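Side-chain contact in 6-phospho-alpha-glucosidase (Merdibacter massiliensis, PDB 6VC6), which probably hydrolyses 6-phospho-alpha-glucosides as a family 4 glycoside hydrolase, using NAD and a manganese ion in the process: residues 239-244 against 261-266. Numbering follows the deposited sequence.
Sequences QSWLDT and NTYDGY. With G6P (6-O-phosphono-alpha-D-glucopyranose), chain F.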
loop_
_atom_site.group_PDB
_atom_site.type_symbol
_atom_site.label_atom_id
_atom_site.label_comp_id
_atom_site.label_asym_id
_atom_site.label_seq_id
_atom_site.Cartn_x
_atom_site.Cartn_y
_atom_site.Cartn_z
ATOM N N GLN A 239 -18.007 0.128 -8.174
ATOM C CA GLN A 239 -18.815 -1.031 -7.807
ATOM C C GLN A 239 -17.950 -2.181 -7.303
ATOM O O GLN A 239 -18.353 -2.917 -6.396
ATOM C CB GLN A 239 -19.663 -1.477 -8.998
ATOM C CG GLN A 239 -20.580 -2.654 -8.703
ATOM C CD GLN A 239 -21.567 -2.358 -7.591
ATOM O OE1 GLN A 239 -22.154 -1.277 -7.537
ATOM N NE2 GLN A 239 -21.753 -3.319 -6.693
ATOM N N SER A 240 -16.754 -2.347 -7.876
ATOM C CA SER A 240 -15.880 -3.435 -7.450
ATOM C C SER A 240 -15.456 -3.281 -5.995
ATOM O O SER A 240 -15.273 -4.282 -5.293
ATOM C CB SER A 240 -14.651 -3.509 -8.358
ATOM O OG SER A 240 -13.869 -2.332 -8.257
ATOM N N TRP A 241 -15.298 -2.042 -5.521
ATOM C CA TRP A 241 -14.926 -1.831 -4.126
ATOM C C TRP A 241 -16.104 -2.085 -3.194
ATOM O O TRP A 241 -15.922 -2.577 -2.074
ATOM C CB TRP A 241 -14.381 -0.417 -3.933
ATOM C CG TRP A 241 -12.893 -0.324 -4.079
ATOM C CD1 TRP A 241 -12.204 0.446 -4.971
ATOM C CD2 TRP A 241 -11.907 -1.029 -3.313
ATOM N NE1 TRP A 241 -10.852 0.265 -4.806
ATOM C CE2 TRP A 241 -10.644 -0.636 -3.795
ATOM C CE3 TRP A 241 -11.971 -1.954 -2.265
ATOM C CZ2 TRP A 241 -9.454 -1.133 -3.267
ATOM C CZ3 TRP A 241 -10.789 -2.448 -1.743
ATOM C CH2 TRP A 241 -9.547 -2.037 -2.244
ATOM N N LEU A 242 -17.318 -1.750 -3.635
ATOM C CA LEU A 242 -18.499 -2.032 -2.826
ATOM C C LEU A 242 -18.710 -3.533 -2.670
ATOM O O LEU A 242 -19.133 -4.002 -1.607
ATOM C CB LEU A 242 -19.732 -1.376 -3.448
ATOM C CG LEU A 242 -19.670 0.142 -3.623
ATOM C CD1 LEU A 242 -20.875 0.645 -4.401
ATOM C CD2 LEU A 242 -19.575 0.830 -2.273
ATOM N N ASP A 243 -18.419 -4.304 -3.720
ATOM C CA ASP A 243 -18.529 -5.756 -3.622
ATOM C C ASP A 243 -17.451 -6.329 -2.711
ATOM O O ASP A 243 -17.706 -7.276 -1.958
ATOM C CB ASP A 243 -18.443 -6.386 -5.013
ATOM C CG ASP A 243 -19.401 -5.751 -6.002
ATOM O OD1 ASP A 243 -19.051 -5.665 -7.198
ATOM O OD2 ASP A 243 -20.504 -5.340 -5.584
ATOM N N THR A 244 -16.241 -5.767 -2.765
ATOM C CA THR A 244 -15.156 -6.254 -1.919
ATOM C C THR A 244 -15.463 -6.012 -0.446
ATOM O O THR A 244 -15.273 -6.898 0.395
ATOM C CB THR A 244 -13.841 -5.580 -2.316
ATOM O OG1 THR A 244 -13.482 -5.976 -3.646
ATOM C CG2 THR A 244 -12.726 -5.975 -1.358
ATOM N N ASN A 261 -9.235 -8.246 7.238
ATOM C CA ASN A 261 -8.789 -7.393 6.147
ATOM C C ASN A 261 -9.509 -7.813 4.872
ATOM O O ASN A 261 -9.626 -9.007 4.584
ATOM C CB ASN A 261 -7.271 -7.514 5.984
ATOM C CG ASN A 261 -6.691 -6.490 5.025
ATOM O OD1 ASN A 261 -7.126 -6.371 3.880
ATOM N ND2 ASN A 261 -5.688 -5.752 5.490
ATOM N N THR A 262 -10.008 -6.833 4.112
ATOM C CA THR A 262 -10.822 -7.159 2.943
ATOM C C THR A 262 -10.046 -7.947 1.896
ATOM O O THR A 262 -10.664 -8.590 1.040
ATOM C CB THR A 262 -11.397 -5.890 2.309
ATOM O OG1 THR A 262 -10.341 -5.121 1.720
ATOM C CG2 THR A 262 -12.121 -5.052 3.352
ATOM N N TYR A 263 -8.714 -7.918 1.943
ATOM C CA TYR A 263 -7.919 -8.722 1.026
ATOM C C TYR A 263 -7.912 -10.200 1.393
ATOM O O TYR A 263 -7.457 -11.017 0.585
ATOM C CB TYR A 263 -6.487 -8.189 0.975
ATOM C CG TYR A 263 -6.328 -6.990 0.069
ATOM C CD1 TYR A 263 -6.218 -7.144 -1.306
ATOM C CD2 TYR A 263 -6.306 -5.702 0.588
ATOM C CE1 TYR A 263 -6.077 -6.052 -2.138
ATOM C CE2 TYR A 263 -6.167 -4.604 -0.237
ATOM C CZ TYR A 263 -6.052 -4.784 -1.599
ATOM O OH TYR A 263 -5.913 -3.695 -2.427
ATOM N N ASP A 264 -8.403 -10.560 2.582
ATOM C CA ASP A 264 -8.508 -11.968 2.952
ATOM C C ASP A 264 -9.458 -12.734 2.043
ATOM O O ASP A 264 -9.358 -13.962 1.956
ATOM C CB ASP A 264 -8.978 -12.109 4.401
ATOM C CG ASP A 264 -8.022 -11.483 5.393
ATOM O OD1 ASP A 264 -7.029 -10.858 4.962
ATOM O OD2 ASP A 264 -8.268 -11.616 6.609
ATOM N N GLY A 265 -10.378 -12.037 1.371
ATOM C CA GLY A 265 -11.359 -12.724 0.547
ATOM C C GLY A 265 -10.734 -13.487 -0.604
ATOM O O GLY A 265 -11.223 -14.550 -0.995
ATOM N N TYR A 266 -9.645 -12.955 -1.164
ATOM C CA TYR A 266 -8.960 -13.653 -2.248
ATOM C C TYR A 266 -8.388 -14.982 -1.773
ATOM O O TYR A 266 -8.507 -16.002 -2.463
ATOM C CB TYR A 266 -7.848 -12.775 -2.824
ATOM C CG TYR A 266 -8.323 -11.471 -3.427
ATOM C CD1 TYR A 266 -9.113 -11.458 -4.567
ATOM C CD2 TYR A 266 -7.968 -10.253 -2.860
ATOM C CE1 TYR A 266 -9.544 -10.269 -5.125
ATOM C CE2 TYR A 266 -8.393 -9.059 -3.411
ATOM C CZ TYR A 266 -9.181 -9.073 -4.542
ATOM O OH TYR A 266 -9.607 -7.886 -5.093
HETATM C C1 G6P F . -6.312 -0.784 -1.191
HETATM C C2 G6P F . -4.860 -1.027 -0.755
HETATM C C3 G6P F . -3.816 -0.504 -1.726
HETATM C C4 G6P F . -4.262 -0.808 -3.137
HETATM C C5 G6P F . -5.486 0.044 -3.416
HETATM C C6 G6P F . -6.047 -0.308 -4.787
HETATM O O1 G6P F . -7.002 -0.057 -0.166
HETATM O O2 G6P F . -4.646 -0.426 0.529
HETATM O O3 G6P F . -2.544 -1.109 -1.474
HETATM O O4 G6P F . -3.214 -0.473 -4.050
HETATM O O5 G6P F . -6.541 -0.153 -2.468
HETATM O O6 G6P F . -6.764 0.813 -5.290
HETATM P P G6P F . -7.213 0.870 -6.833
HETATM O O1P G6P F . -5.979 1.398 -7.525
HETATM O O2P G6P F . -7.561 -0.559 -7.181
HETATM O O3P G6P F . -8.400 1.802 -6.832
HETATM O O HOH W 1 -13.599 -9.128 0.218
#
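Trp-241 brings the far corner of its indole, CH2, to within 4.0 Å of Tyr-263 OH, and the two aromatics wall one side of the 6-phosphoglucose site. The sugar lies along the indole's edge, where CZ2 comes 3.2 Å from the ring oxygen O5. Tyr-263 also meets the sugar near its own ring plane, its OH 3.2 Å from the anomeric carbon C1; across its ring, Tyr-263 stacks on His-200, a manganese ligand. An alanine in place of Trp-241 would probably open a gap beside O5 and take away the indole edge that the Tyr-263 hydroxyl lies against. Away from the sugar, Thr-244 keeps OG1 beside the backbone N (chi1 -65°), which puts its methyl CG2 anti to that N and against Thr-262 CB at 3.9 Å, the two side chains crossing at about a right angle. No direct hydrogen bond spans the contact, but one water donates to both Thr-244 O and Thr-262 O. Thr-262 OG1 is hydrogen-bonded to Gln-172 OE1, at the start of helix 172-184. On the tyrosine's side, the turn is fixed by Asn-261 OD1, which caps Tyr-263 N at 2.9 Å through an in-plane lone pair. Helix 239-246 thus faces the turn between strand 259-260 and helix 264-268, with helix 283-289 against Trp-241, helix 172-184 against Tyr-263 and helix 248-254 against Thr-262.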